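Local atomic coordinates of uncharacterized protein (Bacteroides ovatus, PDB entry 3NQK), a protein that is of unknown function but joins an N-terminal E-set-like domain to a C-terminal beta-rich domain of the BT_3044-like family. Residues S163-Y174 with I292-L302. Residues are numbered along the deposited sequence; the frame is centred on the assembly and turned at random.
Sequences SYTASSMKVYTY and IKYRVAGSMTL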
ATOM      1  N   SER A 163      19.719 -10.110  -0.844  1.00 39.99           N
ATOM      2  CA  SER A 163      21.152  -9.972  -1.089  1.00 40.46           C
ATOM      3  C   SER A 163      21.878  -9.579   0.192  1.00 41.82           C
ATOM      4  O   SER A 163      21.738  -8.458   0.678  1.00 43.65           O
ATOM      5  CB  SER A 163      21.398  -8.934  -2.193  1.00 36.72           C
ATOM      6  OG  SER A 163      22.754  -8.915  -2.595  1.00 43.44           O
ATOM      7  N   TYR A 164      22.623 -10.525   0.755  1.00 41.35           N
ATOM      8  CA  TYR A 164      23.382 -10.281   1.980  1.00 39.02           C
ATOM      9  C   TYR A 164      24.740  -9.641   1.669  1.00 39.10           C
ATOM     10  O   TYR A 164      25.470 -10.105   0.768  1.00 40.68           O
ATOM     11  CB  TYR A 164      23.623 -11.597   2.724  1.00 37.44           C
ATOM     12  CG  TYR A 164      22.442 -12.108   3.540  1.00 38.07           C
ATOM     13  CD1 TYR A 164      21.344 -12.678   2.930  1.00 32.54           C
ATOM     14  CD2 TYR A 164      22.476 -12.091   4.925  1.00 36.76           C
ATOM     15  CE1 TYR A 164      20.283 -13.179   3.682  1.00 33.03           C
ATOM     16  CE2 TYR A 164      21.432 -12.601   5.680  1.00 30.77           C
ATOM     17  CZ  TYR A 164      20.341 -13.135   5.057  1.00 36.39           C
ATOM     18  OH  TYR A 164      19.300 -13.641   5.820  1.00 35.20           O
ATOM     19  N   THR A 165      25.083  -8.584   2.404  1.00 34.64           N
ATOM     20  CA  THR A 165      26.428  -8.035   2.340  1.00 34.31           C
ATOM     21  C   THR A 165      27.366  -9.083   2.899  1.00 34.76           C
ATOM     22  O   THR A 165      27.106  -9.628   3.958  1.00 36.23           O
ATOM     23  CB  THR A 165      26.549  -6.788   3.156  1.00 33.39           C
ATOM     24  OG1 THR A 165      25.712  -5.763   2.584  1.00 37.15           O
ATOM     25  CG2 THR A 165      28.013  -6.315   3.195  1.00 30.78           C
ATOM     26  N   ALA A 166      28.444  -9.391   2.175  1.00 35.81           N
ATOM     27  CA  ALA A 166      29.327 -10.524   2.562  1.00 37.38           C
ATOM     28  C   ALA A 166      30.765 -10.138   2.740  1.00 38.92           C
ATOM     29  O   ALA A 166      31.646 -11.000   2.676  1.00 40.31           O
ATOM     30  CB  ALA A 166      29.220 -11.646   1.543  1.00 34.69           C
ATOM     31  N   SER A 167      31.012  -8.863   3.048  1.00 39.52           N
ATOM     32  CA  SER A 167      32.381  -8.356   3.173  1.00 39.70           C
ATOM     33  C   SER A 167      33.115  -8.907   4.384  1.00 41.91           C
ATOM     34  O   SER A 167      34.339  -8.850   4.434  1.00 42.80           O
ATOM     35  CB  SER A 167      32.395  -6.816   3.208  1.00 40.10           C
ATOM     36  OG  SER A 167      31.513  -6.305   4.189  1.00 40.12           O
ATOM     37  N   SER A 168      32.375  -9.428   5.367  1.00 43.78           N
ATOM     38  CA  SER A 168      33.007  -9.985   6.582  1.00 46.07           C
ATOM     39  C   SER A 168      33.109 -11.497   6.539  1.00 44.84           C
ATOM     40  O   SER A 168      33.457 -12.124   7.543  1.00 46.17           O
ATOM     41  CB  SER A 168      32.244  -9.563   7.839  1.00 46.32           C
ATOM     42  OG  SER A 168      32.543  -8.233   8.188  1.00 51.28           O
HETATM   43  N   MSE A 169      32.767 -12.094   5.397  1.00 42.89           N
HETATM   44  CA  MSE A 169      32.860 -13.552   5.244  1.00 41.52           C
HETATM   45  C   MSE A 169      34.169 -13.892   4.590  1.00 40.24           C
HETATM   46  O   MSE A 169      34.426 -13.496   3.443  1.00 41.93           O
HETATM   47  CB  MSE A 169      31.707 -14.099   4.399  1.00 39.83           C
HETATM   48  CG  MSE A 169      31.733 -15.618   4.275  1.00 43.10           C
HETATM   49 SE   MSE A 169      30.427 -16.306   3.079  0.75 40.30          SE
HETATM   50  CE  MSE A 169      31.253 -15.689   1.430  1.00 31.38           C
ATOM     51  N   LYS A 170      35.006 -14.613   5.308  1.00 38.85           N
ATOM     52  CA  LYS A 170      36.313 -14.984   4.801  1.00 39.36           C
ATOM     53  C   LYS A 170      36.336 -16.433   4.353  1.00 39.18           C
ATOM     54  O   LYS A 170      35.762 -17.318   5.015  1.00 40.89           O
ATOM     55  CB  LYS A 170      37.377 -14.747   5.860  1.00 41.38           C
ATOM     56  CG  LYS A 170      37.642 -13.254   6.176  1.00 43.80           C
ATOM     57  CD  LYS A 170      38.873 -13.106   7.042  1.00 50.84           C
ATOM     58  CE  LYS A 170      39.332 -11.672   7.139  1.00 56.85           C
ATOM     59  NZ  LYS A 170      40.749 -11.605   7.632  1.00 61.40           N
ATOM     60  N   VAL A 171      37.001 -16.683   3.234  1.00 37.57           N
ATOM     61  CA  VAL A 171      37.110 -18.022   2.704  1.00 36.55           C
ATOM     62  C   VAL A 171      38.576 -18.428   2.547  1.00 37.24           C
ATOM     63  O   VAL A 171      39.311 -17.879   1.726  1.00 39.30           O
ATOM     64  CB  VAL A 171      36.396 -18.122   1.395  1.00 36.73           C
ATOM     65  CG1 VAL A 171      36.569 -19.507   0.804  1.00 37.36           C
ATOM     66  CG2 VAL A 171      34.896 -17.786   1.593  1.00 32.43           C
ATOM     67  N   TYR A 172      39.001 -19.360   3.374  1.00 38.88           N
ATOM     68  CA  TYR A 172      40.390 -19.813   3.384  1.00 37.77           C
ATOM     69  C   TYR A 172      40.538 -21.123   2.633  1.00 37.96           C
ATOM     70  O   TYR A 172      39.739 -22.035   2.810  1.00 37.76           O
ATOM     71  CB  TYR A 172      40.858 -20.029   4.815  1.00 37.48           C
ATOM     72  CG  TYR A 172      40.673 -18.836   5.742  1.00 40.66           C
ATOM     73  CD1 TYR A 172      39.484 -18.656   6.445  1.00 40.07           C
ATOM     74  CD2 TYR A 172      41.719 -17.937   5.975  1.00 40.28           C
ATOM     75  CE1 TYR A 172      39.328 -17.600   7.337  1.00 43.16           C
ATOM     76  CE2 TYR A 172      41.567 -16.871   6.853  1.00 47.76           C
ATOM     77  CZ  TYR A 172      40.365 -16.710   7.533  1.00 48.33           C
ATOM     78  OH  TYR A 172      40.204 -15.660   8.399  1.00 58.72           O
ATOM     79  N   THR A 173      41.597 -21.230   1.842  1.00 37.66           N
ATOM     80  CA  THR A 173      41.905 -22.460   1.127  1.00 36.19           C
ATOM     81  C   THR A 173      42.727 -23.385   1.994  1.00 38.20           C
ATOM     82  O   THR A 173      43.697 -22.978   2.545  1.00 41.03           O
ATOM     83  CB  THR A 173      42.751 -22.166  -0.107  1.00 35.81           C
ATOM     84  OG1 THR A 173      42.039 -21.301  -0.977  1.00 30.00           O
ATOM     85  CG2 THR A 173      43.100 -23.447  -0.836  1.00 28.98           C
ATOM     86  N   TYR A 174      42.359 -24.643   2.073  1.00 40.95           N
ATOM     87  CA  TYR A 174      43.212 -25.613   2.752  1.00 43.07           C
ATOM     88  C   TYR A 174      44.453 -25.864   1.928  1.00 45.84           C
ATOM     89  O   TYR A 174      44.371 -26.266   0.763  1.00 44.61           O
ATOM     90  CB  TYR A 174      42.487 -26.935   2.972  1.00 43.99           C
ATOM     91  CG  TYR A 174      41.623 -26.977   4.215  1.00 44.35           C
ATOM     92  CD1 TYR A 174      40.430 -26.267   4.282  1.00 48.00           C
ATOM     93  CD2 TYR A 174      41.964 -27.778   5.291  1.00 48.75           C
ATOM     94  CE1 TYR A 174      39.613 -26.329   5.411  1.00 45.20           C
ATOM     95  CE2 TYR A 174      41.153 -27.849   6.425  1.00 52.25           C
ATOM     96  CZ  TYR A 174      39.979 -27.124   6.471  1.00 47.24           C
ATOM     97  OH  TYR A 174      39.184 -27.193   7.577  1.00 49.04           O
ATOM     98  N   ILE A 292      39.075 -29.021  -3.877  1.00 38.51           N
ATOM     99  CA  ILE A 292      39.727 -27.953  -3.123  1.00 37.10           C
ATOM    100  C   ILE A 292      38.882 -27.640  -1.894  1.00 38.33           C
ATOM    101  O   ILE A 292      37.767 -27.178  -2.011  1.00 39.55           O
ATOM    102  CB  ILE A 292      39.856 -26.699  -3.949  1.00 36.17           C
ATOM    103  CG1 ILE A 292      40.731 -26.953  -5.169  1.00 37.20           C
ATOM    104  CG2 ILE A 292      40.432 -25.585  -3.123  1.00 33.50           C
ATOM    105  CD1 ILE A 292      40.671 -25.828  -6.198  1.00 32.33           C
ATOM    106  N   LYS A 293      39.415 -27.929  -0.721  1.00 39.30           N
ATOM    107  CA  LYS A 293      38.683 -27.730   0.532  1.00 40.45           C
ATOM    108  C   LYS A 293      38.796 -26.282   0.992  1.00 40.23           C
ATOM    109  O   LYS A 293      39.865 -25.683   0.914  1.00 39.05           O
ATOM    110  CB  LYS A 293      39.257 -28.659   1.607  1.00 43.23           C
ATOM    111  CG  LYS A 293      38.410 -28.785   2.877  1.00 52.29           C
ATOM    112  CD  LYS A 293      38.977 -29.864   3.820  1.00 57.15           C
ATOM    113  CE  LYS A 293      37.985 -30.220   4.930  1.00 64.94           C
ATOM    114  NZ  LYS A 293      38.401 -31.446   5.684  1.00 65.21           N
ATOM    115  N   TYR A 294      37.699 -25.728   1.500  1.00 39.06           N
ATOM    116  CA  TYR A 294      37.707 -24.364   1.989  1.00 35.44           C
ATOM    117  C   TYR A 294      37.143 -24.290   3.368  1.00 36.21           C
ATOM    118  O   TYR A 294      36.207 -24.993   3.692  1.00 36.10           O
ATOM    119  CB  TYR A 294      36.886 -23.450   1.084  1.00 32.80           C
ATOM    120  CG  TYR A 294      37.403 -23.323  -0.339  1.00 33.71           C
ATOM    121  CD1 TYR A 294      38.484 -22.505  -0.644  1.00 32.36           C
ATOM    122  CD2 TYR A 294      36.753 -23.948  -1.379  1.00 33.87           C
ATOM    123  CE1 TYR A 294      38.940 -22.388  -1.951  1.00 40.08           C
ATOM    124  CE2 TYR A 294      37.184 -23.826  -2.675  1.00 35.64           C
ATOM    125  CZ  TYR A 294      38.273 -23.062  -2.964  1.00 40.74           C
ATOM    126  OH  TYR A 294      38.685 -22.974  -4.278  1.00 46.00           O
ATOM    127  N   ARG A 295      37.711 -23.408   4.183  1.00 36.57           N
ATOM    128  CA  ARG A 295      37.111 -23.045   5.437  1.00 38.51           C
ATOM    129  C   ARG A 295      36.432 -21.700   5.256  1.00 36.76           C
ATOM    130  O   ARG A 295      37.066 -20.746   4.832  1.00 39.12           O
ATOM    131  CB  ARG A 295      38.169 -22.937   6.526  1.00 41.22           C
ATOM    132  CG  ARG A 295      37.657 -22.295   7.841  1.00 42.81           C
ATOM    133  CD  ARG A 295      36.618 -23.153   8.495  1.00 45.31           C
ATOM    134  NE  ARG A 295      37.192 -24.407   8.950  1.00 53.14           N
ATOM    135  CZ  ARG A 295      37.769 -24.581  10.135  1.00 60.51           C
ATOM    136  NH1 ARG A 295      37.812 -23.586  11.015  1.00 57.95           N
ATOM    137  NH2 ARG A 295      38.286 -25.755  10.448  1.00 67.21           N
ATOM    138  N   VAL A 296      35.135 -21.637   5.548  1.00 34.95           N
ATOM    139  CA  VAL A 296      34.364 -20.379   5.440  1.00 33.59           C
ATOM    140  C   VAL A 296      34.030 -19.902   6.831  1.00 35.95           C
ATOM    141  O   VAL A 296      33.483 -20.659   7.628  1.00 38.18           O
ATOM    142  CB  VAL A 296      33.041 -20.593   4.708  1.00 32.85           C
ATOM    143  CG1 VAL A 296      32.344 -19.254   4.470  1.00 32.61           C
ATOM    144  CG2 VAL A 296      33.258 -21.323   3.400  1.00 29.05           C
ATOM    145  N   ALA A 297      34.336 -18.653   7.136  1.00 35.67           N
ATOM    146  CA  ALA A 297      34.090 -18.147   8.485  1.00 37.29           C
ATOM    147  C   ALA A 297      33.819 -16.665   8.496  1.00 38.39           C
ATOM    148  O   ALA A 297      34.508 -15.903   7.830  1.00 38.11           O
ATOM    149  CB  ALA A 297      35.269 -18.459   9.384  1.00 35.58           C
ATOM    150  N   GLY A 298      32.835 -16.256   9.306  1.00 39.97           N
ATOM    151  CA  GLY A 298      32.525 -14.837   9.506  1.00 41.87           C
ATOM    152  C   GLY A 298      31.033 -14.574   9.632  1.00 41.53           C
ATOM    153  O   GLY A 298      30.297 -15.350  10.270  1.00 43.39           O
ATOM    154  N   SER A 299      30.582 -13.489   9.015  1.00 40.68           N
ATOM    155  CA  SER A 299      29.171 -13.141   9.023  1.00 41.08           C
ATOM    156  C   SER A 299      28.738 -12.467   7.734  1.00 38.82           C
ATOM    157  O   SER A 299      29.552 -11.995   6.959  1.00 37.38           O
ATOM    158  CB  SER A 299      28.869 -12.210  10.184  1.00 42.64           C
ATOM    159  OG  SER A 299      29.576 -10.981  10.044  1.00 48.39           O
HETATM  160  N   MSE A 300      27.433 -12.438   7.535  1.00 38.57           N
HETATM  161  CA  MSE A 300      26.811 -11.742   6.439  1.00 36.61           C
HETATM  162  C   MSE A 300      25.642 -11.029   7.027  1.00 36.81           C
HETATM  163  O   MSE A 300      25.104 -11.459   8.044  1.00 40.00           O
HETATM  164  CB  MSE A 300      26.332 -12.731   5.372  1.00 37.39           C
HETATM  165  CG  MSE A 300      27.460 -13.451   4.639  1.00 37.94           C
HETATM  166 SE   MSE A 300      26.858 -14.422   3.094  0.75 38.91          SE
HETATM  167  CE  MSE A 300      25.984 -15.865   3.926  1.00 38.82           C
ATOM    168  N   THR A 301      25.221  -9.953   6.403  1.00 35.22           N
ATOM    169  CA  THR A 301      24.117  -9.167   6.936  1.00 34.28           C
ATOM    170  C   THR A 301      23.189  -8.754   5.824  1.00 34.02           C
ATOM    171  O   THR A 301      23.625  -8.281   4.810  1.00 31.21           O
ATOM    172  CB  THR A 301      24.636  -7.906   7.649  1.00 36.04           C
ATOM    173  OG1 THR A 301      25.553  -8.284   8.673  1.00 32.96           O
ATOM    174  CG2 THR A 301      23.476  -7.080   8.261  1.00 25.94           C
ATOM    175  N   LEU A 302      21.898  -8.965   6.030  1.00 35.65           N
ATOM    176  CA  LEU A 302      20.887  -8.586   5.067  1.00 34.24           C
ATOM    177  C   LEU A 302      20.204  -7.337   5.562  1.00 35.07           C
ATOM    178  O   LEU A 302      19.849  -7.251   6.739  1.00 39.85           O
ATOM    179  CB  LEU A 302      19.869  -9.711   4.925  1.00 33.45           C
ATOM    180  CG  LEU A 302      18.577  -9.355   4.218  1.00 33.54           C
ATOM    181  CD1 LEU A 302      18.839  -9.112   2.711  1.00 24.85           C
ATOM    182  CD2 LEU A 302      17.530 -10.461   4.432  1.00 25.97           C
TER
HETATM  183  O   HOH W   1      29.641  -9.023   5.859  1.00 29.03           O
HETATM  184  O   HOH W   2      42.431 -28.203  -0.389  1.00 46.64           O
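The selenomethionines Met169 and Met300 meet selenium to selenium at the centre of this antiparallel pairing, their chains running side by side. Met169 CG, anti to the backbone N (chi1 -177°), is carried to within 3.7 Å of Val296 CG1, and Val171 continues the buried face toward the ring of Tyr294. Leu205 packs on Met169 and Val171, and Tyr275 and Phe277 of strand 264-279 on Val296. Toward the other end Leu302 lies over a face of Tyr164, its CB 3.4 Å from the ring centroid in a CH-pi contact, while Tyr164 OH bonds to the carbonyl of Tyr160.

In the antiparallel sheet of the BT_3044-like C-terminal region, strand 292-307 pairs with 162-165, 169-175 and 264-279. The ladder is interrupted by the type I turn from Ala166 to Met169 and the corner at Gly298. On one side lies the single hydrogen-bonded pair Thr165-Thr301; on the other, Lys170, Tyr172 and Tyr174 bond to Ala297, Arg295 and Lys293. A water spans the interruption, accepting from Ser168 N at 2.8 Å and donating to the carbonyls of Thr165 and Ser299.

On the face opposite Val171, the extended aliphatic chain of Lys293 crosses the Tyr174 ring, with CD 3.7 Å from its centroid and almost on the normal. At the polar edge, Arg295 NH2 gives Tyr174 OH a weak bond of 3.3 Å; the guanidinium makes salt bridges to Asp276 and Glu274 of strand 264-279. The chemistry thus divides by face, apolar against CH-pi and ionic, while water links backbone atoms where the ladder breaks.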